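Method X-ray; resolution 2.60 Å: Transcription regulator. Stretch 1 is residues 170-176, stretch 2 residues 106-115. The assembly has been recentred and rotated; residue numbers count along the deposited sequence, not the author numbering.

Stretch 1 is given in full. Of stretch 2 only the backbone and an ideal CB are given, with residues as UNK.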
# COMPACT_ATOMS: atom_id res chain seq x y z
N ALA A 170 2.95 1.58 -5.74
CA ALA A 170 3.62 2.85 -5.81
C ALA A 170 3.20 3.77 -4.66
O ALA A 170 4.05 4.39 -4.04
CB ALA A 170 3.33 3.50 -7.14
N ARG A 171 1.90 3.85 -4.38
CA ARG A 171 1.43 4.79 -3.36
C ARG A 171 1.92 4.42 -1.95
O ARG A 171 2.14 5.30 -1.12
CB ARG A 171 -0.09 4.90 -3.33
CG ARG A 171 -0.74 5.52 -4.52
CD ARG A 171 -2.13 4.98 -4.57
NE ARG A 171 -2.98 5.64 -5.55
CZ ARG A 171 -4.21 5.23 -5.85
NH1 ARG A 171 -4.73 4.18 -5.24
NH2 ARG A 171 -4.93 5.87 -6.75
N THR A 172 2.04 3.12 -1.69
CA THR A 172 2.49 2.65 -0.40
C THR A 172 3.98 2.90 -0.25
O THR A 172 4.43 3.38 0.80
CB THR A 172 2.20 1.16 -0.21
OG1 THR A 172 0.84 0.91 -0.54
CG2 THR A 172 2.39 0.77 1.23
N ARG A 173 4.75 2.57 -1.29
CA ARG A 173 6.20 2.64 -1.21
C ARG A 173 6.65 4.09 -1.24
O ARG A 173 7.69 4.44 -0.68
CB ARG A 173 6.86 1.85 -2.33
CG ARG A 173 6.54 0.37 -2.36
CD ARG A 173 7.23 -0.34 -3.55
NE ARG A 173 8.67 -0.10 -3.55
CZ ARG A 173 9.54 -0.77 -2.81
NH1 ARG A 173 9.13 -1.76 -2.01
NH2 ARG A 173 10.83 -0.46 -2.85
N ALA A 174 5.86 4.94 -1.89
CA ALA A 174 6.21 6.36 -1.94
C ALA A 174 6.11 6.95 -0.55
O ALA A 174 6.99 7.70 -0.16
CB ALA A 174 5.35 7.14 -2.93
N VAL A 175 5.08 6.60 0.21
CA VAL A 175 5.01 7.10 1.58
C VAL A 175 5.94 6.30 2.49
O VAL A 175 6.76 6.91 3.20
CB VAL A 175 3.55 7.30 2.16
CG1 VAL A 175 2.61 6.45 1.52
CG2 VAL A 175 3.50 7.07 3.65
N MSE A 176 5.86 4.97 2.43
CA MSE A 176 6.68 4.10 3.30
C MSE A 176 8.18 4.40 3.14
O MSE A 176 8.95 4.26 4.09
CB MSE A 176 6.39 2.62 3.06
CG MSE A 176 6.84 1.63 4.15
SE MSE A 176 7.53 -0.14 3.40
CE MSE A 176 6.54 -0.25 1.72
N UNK A 106 -0.42 14.99 1.78
CA UNK A 106 -1.68 14.28 1.75
C UNK A 106 -1.49 12.75 1.74
O UNK A 106 -2.26 12.00 2.33
CB UNK A 106 -2.48 14.72 0.52
N UNK A 107 -0.44 12.30 1.08
CA UNK A 107 -0.20 10.87 0.95
C UNK A 107 -0.02 10.09 2.26
O UNK A 107 -0.59 9.00 2.39
CB UNK A 107 1.05 10.67 0.09
N UNK A 108 0.75 10.64 3.21
CA UNK A 108 0.87 10.06 4.56
C UNK A 108 -0.51 9.88 5.19
O UNK A 108 -0.87 8.79 5.63
CB UNK A 108 1.74 10.94 5.45
N UNK A 109 -1.31 10.95 5.19
CA UNK A 109 -2.66 10.91 5.74
C UNK A 109 -3.52 9.81 5.14
O UNK A 109 -4.20 9.09 5.88
CB UNK A 109 -3.34 12.26 5.53
N UNK A 110 -3.48 9.68 3.81
CA UNK A 110 -4.29 8.68 3.11
C UNK A 110 -3.90 7.21 3.39
O UNK A 110 -4.77 6.34 3.41
CB UNK A 110 -4.20 8.94 1.61
N UNK A 111 -2.62 6.94 3.61
CA UNK A 111 -2.18 5.60 3.99
C UNK A 111 -2.64 5.29 5.41
O UNK A 111 -3.05 4.16 5.70
CB UNK A 111 -0.66 5.47 3.88
N UNK A 112 -2.59 6.28 6.29
CA UNK A 112 -3.06 6.10 7.65
C UNK A 112 -4.52 5.71 7.58
O UNK A 112 -4.96 4.77 8.24
CB UNK A 112 -2.86 7.36 8.49
N UNK A 113 -5.28 6.44 6.77
CA UNK A 113 -6.71 6.21 6.65
C UNK A 113 -7.02 4.88 5.97
O UNK A 113 -7.99 4.22 6.34
CB UNK A 113 -7.36 7.36 5.87
N UNK A 114 -6.18 4.47 5.01
CA UNK A 114 -6.32 3.17 4.35
C UNK A 114 -6.08 2.04 5.31
O UNK A 114 -6.79 1.03 5.28
CB UNK A 114 -5.36 3.06 3.17
N UNK A 115 -5.07 2.20 6.17
CA UNK A 115 -4.76 1.18 7.16
C UNK A 115 -5.89 1.04 8.17
O UNK A 115 -5.97 0.03 8.85
CB UNK A 115 -3.45 1.51 7.88

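Both stretches are helical, their axes 9.5 Å apart at closest approach and their N-to-C directions 116° apart, so contact is confined to the positions of stretch 2 that come round to face Val175, Thr172 and Arg171.

Position 106 has nothing of stretch 1 within 5.5 Å of its ideal CB, so any helix-compatible residue would satisfy this view; it is Leu106.

At position 107 the CA-to-CB bond points toward stretch 1, and the ideal CB is 4.7 Å from Val175 CB. The base of the Val175 side chain, its CB and CG1, lies this near, so a small residue such as alanine or serine fits easily. The residue is Ser107; its OG is hydrogen-bonded elsewhere in the structure, while its backbone O lies 4.2 Å from Val175 CG1.

Position 108 points sideways, with its ideal CB 4.6 Å from Val175 CG2. A beta-branched apolar chain, valine or isoleucine, could extend that contact; alanine would leave it as it is. Val108, with chi1 t, extends it: its CG2 is 4.2 Å from Val175 CG2. Here the helices come close, the CA atoms of Val175 and Val108 being 5.9 Å apart.

Position 109 is out of reach and makes no demand; it is Ala109. Position 110 points toward stretch 1 but finds no atom near its ideal CB, leaving room for many types. Leu110 makes no contact.

Position 111 points toward stretch 1, its ideal CB 4.1 Å from Val175 CG1, with the Thr172 methyl farther along. A branched or flexible apolar chain, leucine, isoleucine or methionine, could meet both. Leu111 does: its CD1 lies 3.7 Å from Val175 CG2, and Thr172 CG2 lies 4.4 Å from Leu111 CD2 and 4.6 Å from Leu111 CD1.

Positions 112 and 113 are out of reach, so stretch 1 does not select their types. Glu112 has both carboxylate oxygens hydrogen-bonded elsewhere in the structure, and Met113 is a selenomethionine.

Position 114 points toward stretch 1 across open space, with the guanidinium of Arg171 beyond. A glutamate could extend toward that charge, and a long polar chain could also span the gap. The deposited Arg114 is long but of like charge: its NH2 is 4.0 Å from Arg171 CD, lies over one face of the Arg171 guanidinium, and is 4.1 Å from Arg171 NH1. No hydrogen bond joins the two; the close like charges are unfavourable in themselves, while the chain makes van der Waals contact with Arg171 CD.

Position 115 is out of reach; a small polar residue could bond back to its own helix, as Ser115 does, OG donating to Glu112 O at 2.8 Å.

Stretch 2 (106-115) LSVALLEMRS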
# COMPACT_ATOMS: atom_id res chain seq x y z
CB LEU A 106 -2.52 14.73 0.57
CG LEU A 106 -3.98 14.56 0.93
CD1 LEU A 106 -4.28 15.29 2.22
CD2 LEU A 106 -4.86 15.07 -0.18
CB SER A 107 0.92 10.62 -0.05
OG SER A 107 0.38 10.89 -1.34
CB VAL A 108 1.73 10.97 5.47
CG1 VAL A 108 1.62 10.56 6.94
CG2 VAL A 108 3.19 11.02 4.99
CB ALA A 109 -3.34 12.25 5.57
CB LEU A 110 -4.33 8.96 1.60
CG LEU A 110 -4.98 10.26 1.07
CD1 LEU A 110 -4.66 10.36 -0.41
CD2 LEU A 110 -6.45 10.26 1.24
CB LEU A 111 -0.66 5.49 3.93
CG LEU A 111 0.10 4.21 3.51
CD1 LEU A 111 1.39 4.07 4.33
CD2 LEU A 111 -0.69 2.90 3.54
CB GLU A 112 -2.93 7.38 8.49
CG GLU A 112 -1.52 7.85 8.77
CD GLU A 112 -1.51 9.14 9.59
OE1 GLU A 112 -1.16 10.20 9.02
OE2 GLU A 112 -1.87 9.11 10.79
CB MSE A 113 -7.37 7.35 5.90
CG MSE A 113 -7.44 8.62 6.69
SE MSE A 113 -8.30 10.02 5.67
CE MSE A 113 -7.70 9.45 3.91
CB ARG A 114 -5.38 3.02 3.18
CG ARG A 114 -5.88 3.63 1.91
CD ARG A 114 -4.95 3.30 0.74
NE ARG A 114 -5.12 4.21 -0.39
CZ ARG A 114 -4.39 5.31 -0.57
NH1 ARG A 114 -3.44 5.65 0.32
NH2 ARG A 114 -4.62 6.09 -1.64
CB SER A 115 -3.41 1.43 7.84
OG SER A 115 -3.49 2.45 8.82
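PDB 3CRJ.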